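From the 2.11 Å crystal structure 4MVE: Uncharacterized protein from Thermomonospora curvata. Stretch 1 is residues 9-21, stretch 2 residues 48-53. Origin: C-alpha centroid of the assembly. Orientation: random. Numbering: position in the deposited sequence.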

# COMPACT_ATOMS: atom_id res chain seq x y z
N ARG A 9 -14.72 -6.82 -7.02
CA ARG A 9 -13.92 -6.61 -8.22
C ARG A 9 -12.44 -6.43 -7.86
O ARG A 9 -11.57 -6.98 -8.54
CB ARG A 9 -14.41 -5.38 -8.98
CG ARG A 9 -15.56 -5.64 -9.91
CD ARG A 9 -15.39 -4.77 -11.14
NE ARG A 9 -16.26 -3.59 -11.10
CZ ARG A 9 -16.09 -2.50 -11.86
NH1 ARG A 9 -15.06 -2.41 -12.69
NH2 ARG A 9 -16.95 -1.49 -11.77
N LEU A 10 -12.14 -5.67 -6.79
CA LEU A 10 -10.74 -5.43 -6.43
C LEU A 10 -10.10 -6.66 -5.80
O LEU A 10 -8.95 -6.92 -6.08
CB LEU A 10 -10.58 -4.22 -5.50
CG LEU A 10 -10.68 -2.83 -6.17
CD1 LEU A 10 -10.77 -1.75 -5.11
CD2 LEU A 10 -9.46 -2.53 -7.09
N ALA A 11 -10.85 -7.43 -5.01
CA ALA A 11 -10.33 -8.63 -4.36
C ALA A 11 -9.83 -9.64 -5.42
O ALA A 11 -8.77 -10.23 -5.24
CB ALA A 11 -11.41 -9.25 -3.46
N LYS A 12 -10.58 -9.79 -6.52
CA LYS A 12 -10.25 -10.72 -7.61
C LYS A 12 -8.94 -10.32 -8.30
O LYS A 12 -8.10 -11.19 -8.59
CB LYS A 12 -11.39 -10.81 -8.64
CG LYS A 12 -12.51 -11.76 -8.20
CD LYS A 12 -13.78 -11.64 -9.05
CE LYS A 12 -13.82 -12.59 -10.22
NZ LYS A 12 -15.21 -12.74 -10.76
N ILE A 13 -8.76 -9.01 -8.56
CA ILE A 13 -7.54 -8.46 -9.18
C ILE A 13 -6.34 -8.66 -8.23
O ILE A 13 -5.31 -9.19 -8.64
CB ILE A 13 -7.75 -6.98 -9.57
CG1 ILE A 13 -8.84 -6.83 -10.69
CG2 ILE A 13 -6.41 -6.32 -9.97
CD1 ILE A 13 -9.57 -5.33 -10.72
N ILE A 14 -6.49 -8.27 -6.96
CA ILE A 14 -5.45 -8.40 -5.93
C ILE A 14 -5.04 -9.88 -5.75
O ILE A 14 -3.85 -10.14 -5.66
CB ILE A 14 -5.93 -7.78 -4.57
CG1 ILE A 14 -6.17 -6.26 -4.69
CG2 ILE A 14 -4.99 -8.14 -3.36
CD1 ILE A 14 -6.85 -5.64 -3.40
N ALA A 15 -6.01 -10.82 -5.66
CA ALA A 15 -5.69 -12.24 -5.45
C ALA A 15 -4.97 -12.86 -6.66
O ALA A 15 -4.16 -13.76 -6.47
CB ALA A 15 -6.94 -13.05 -5.09
N SER A 16 -5.25 -12.38 -7.87
CA SER A 16 -4.60 -12.94 -9.05
C SER A 16 -3.27 -12.19 -9.43
O SER A 16 -2.57 -12.64 -10.32
CB SER A 16 -5.57 -12.94 -10.23
OG SER A 16 -5.76 -11.60 -10.68
N GLY A 17 -2.97 -11.06 -8.79
CA GLY A 17 -1.78 -10.25 -9.07
C GLY A 17 -1.85 -9.60 -10.44
O GLY A 17 -0.82 -9.21 -11.00
N ASP A 18 -3.06 -9.48 -10.98
CA ASP A 18 -3.27 -8.86 -12.28
C ASP A 18 -3.00 -7.36 -12.25
O ASP A 18 -3.11 -6.69 -11.21
CB ASP A 18 -4.70 -9.10 -12.74
CG ASP A 18 -4.87 -10.38 -13.50
OD1 ASP A 18 -3.86 -11.08 -13.74
OD2 ASP A 18 -6.03 -10.73 -13.80
N GLU A 19 -2.61 -6.86 -13.41
CA GLU A 19 -2.41 -5.44 -13.59
C GLU A 19 -3.78 -4.80 -13.80
O GLU A 19 -4.73 -5.47 -14.24
CB GLU A 19 -1.45 -5.17 -14.76
CG GLU A 19 0.00 -5.05 -14.31
CD GLU A 19 0.96 -4.58 -15.38
OE1 GLU A 19 1.53 -3.47 -15.22
OE2 GLU A 19 1.14 -5.30 -16.39
N CYS A 20 -3.91 -3.54 -13.40
CA CYS A 20 -5.14 -2.77 -13.59
C CYS A 20 -4.76 -1.31 -13.74
O CYS A 20 -4.04 -0.78 -12.89
CB CYS A 20 -6.13 -2.99 -12.45
SG CYS A 20 -7.78 -2.28 -12.75
N ASP A 21 -5.23 -0.68 -14.83
CA ASP A 21 -4.97 0.72 -15.19
C ASP A 21 -5.46 1.69 -14.10
O ASP A 21 -6.48 1.45 -13.45
CB ASP A 21 -5.57 1.07 -16.56
CG ASP A 21 -7.07 1.01 -16.60
OD1 ASP A 21 -7.62 -0.06 -16.97
OD2 ASP A 21 -7.71 2.04 -16.31
N ILE A 48 1.54 -4.55 -6.91
CA ILE A 48 1.29 -3.29 -7.59
C ILE A 48 0.34 -3.48 -8.76
O ILE A 48 0.45 -4.46 -9.49
CB ILE A 48 2.66 -2.72 -8.07
CG1 ILE A 48 3.61 -2.47 -6.89
CG2 ILE A 48 2.49 -1.43 -8.88
CD1 ILE A 48 5.09 -2.47 -7.27
N PHE A 49 -0.54 -2.51 -8.98
CA PHE A 49 -1.52 -2.60 -10.07
C PHE A 49 -0.91 -2.25 -11.44
O PHE A 49 -1.34 -2.83 -12.42
CB PHE A 49 -2.74 -1.70 -9.80
CG PHE A 49 -3.60 -2.22 -8.68
CD1 PHE A 49 -4.45 -3.32 -8.87
CD2 PHE A 49 -3.63 -1.57 -7.44
CE1 PHE A 49 -5.28 -3.78 -7.84
CE2 PHE A 49 -4.48 -2.02 -6.42
CZ PHE A 49 -5.30 -3.12 -6.62
N ASP A 50 0.01 -1.26 -11.52
CA ASP A 50 0.66 -0.88 -12.77
C ASP A 50 2.17 -1.06 -12.64
O ASP A 50 2.86 -0.21 -12.07
CB ASP A 50 0.27 0.56 -13.14
CG ASP A 50 0.98 1.14 -14.36
OD1 ASP A 50 1.43 0.34 -15.24
OD2 ASP A 50 1.06 2.38 -14.45
N ARG A 51 2.68 -2.15 -13.20
CA ARG A 51 4.07 -2.54 -13.11
C ARG A 51 4.99 -1.80 -14.13
O ARG A 51 6.20 -2.00 -14.08
CB ARG A 51 4.22 -4.08 -13.24
CG ARG A 51 3.82 -4.75 -11.92
CD ARG A 51 4.00 -6.25 -11.85
NE ARG A 51 3.03 -7.00 -12.66
CZ ARG A 51 1.82 -7.39 -12.25
NH1 ARG A 51 1.36 -7.03 -11.05
NH2 ARG A 51 1.03 -8.09 -13.06
N GLY A 52 4.41 -0.95 -14.98
CA GLY A 52 5.17 -0.16 -15.95
C GLY A 52 5.69 1.16 -15.41
O GLY A 52 6.47 1.83 -16.09
N ASP A 53 5.25 1.55 -14.19
CA ASP A 53 5.65 2.79 -13.52
C ASP A 53 7.13 2.68 -13.02
O ASP A 53 7.58 1.60 -12.64
CB ASP A 53 4.67 3.11 -12.35
CG ASP A 53 5.14 4.24 -11.41
OD1 ASP A 53 5.47 5.35 -11.92
OD2 ASP A 53 5.27 3.98 -10.19

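The contact joins a small apolar cluster around one buried aromatic ring to a polar clasp in which the loop after a helix accepts hydrogen bonds from a turn. Phe49 carries the apolar part, with 135 Å² of its surface covered by the other stretch. Ile13 CG2 lies 3.5 Å from Phe49 CE1, at the ring edge and near its plane, while Ile14 CG1 and Leu10 CD2 approach Phe49 CZ at 3.8 and 4.2 Å. Cys20 CB, 4.0 Å from Phe49 CD1, extends the cluster beyond the helix.

One backbone hydrogen bond links the loop to the residue that carries the ring: Cys20 N donates to Phe49 O (2.8 Å, 158° at the hydrogen), and Glu19 CA makes a CA-H...O contact with the same oxygen at 3.1 Å.

The helix ends in a Schellman motif at Gly17, whose positive phi (67°) favours glycine. Its carbonyl oxygen receives two hydrogen bonds from the guanidinium, Arg51 NH1 to Gly17 O at 3.1 Å and Arg51 NH2 to Gly17 O at 3.0 Å, and lies near the guanidinium plane. Glu19 CG sits over one face of that group. Its carboxylate instead accepts from the turn backbone, Arg51 N to Glu19 OE1 (2.7 Å, 151°); Glu19 OE2 and Arg51 NH2, 4.3 Å apart, are beyond a salt bridge.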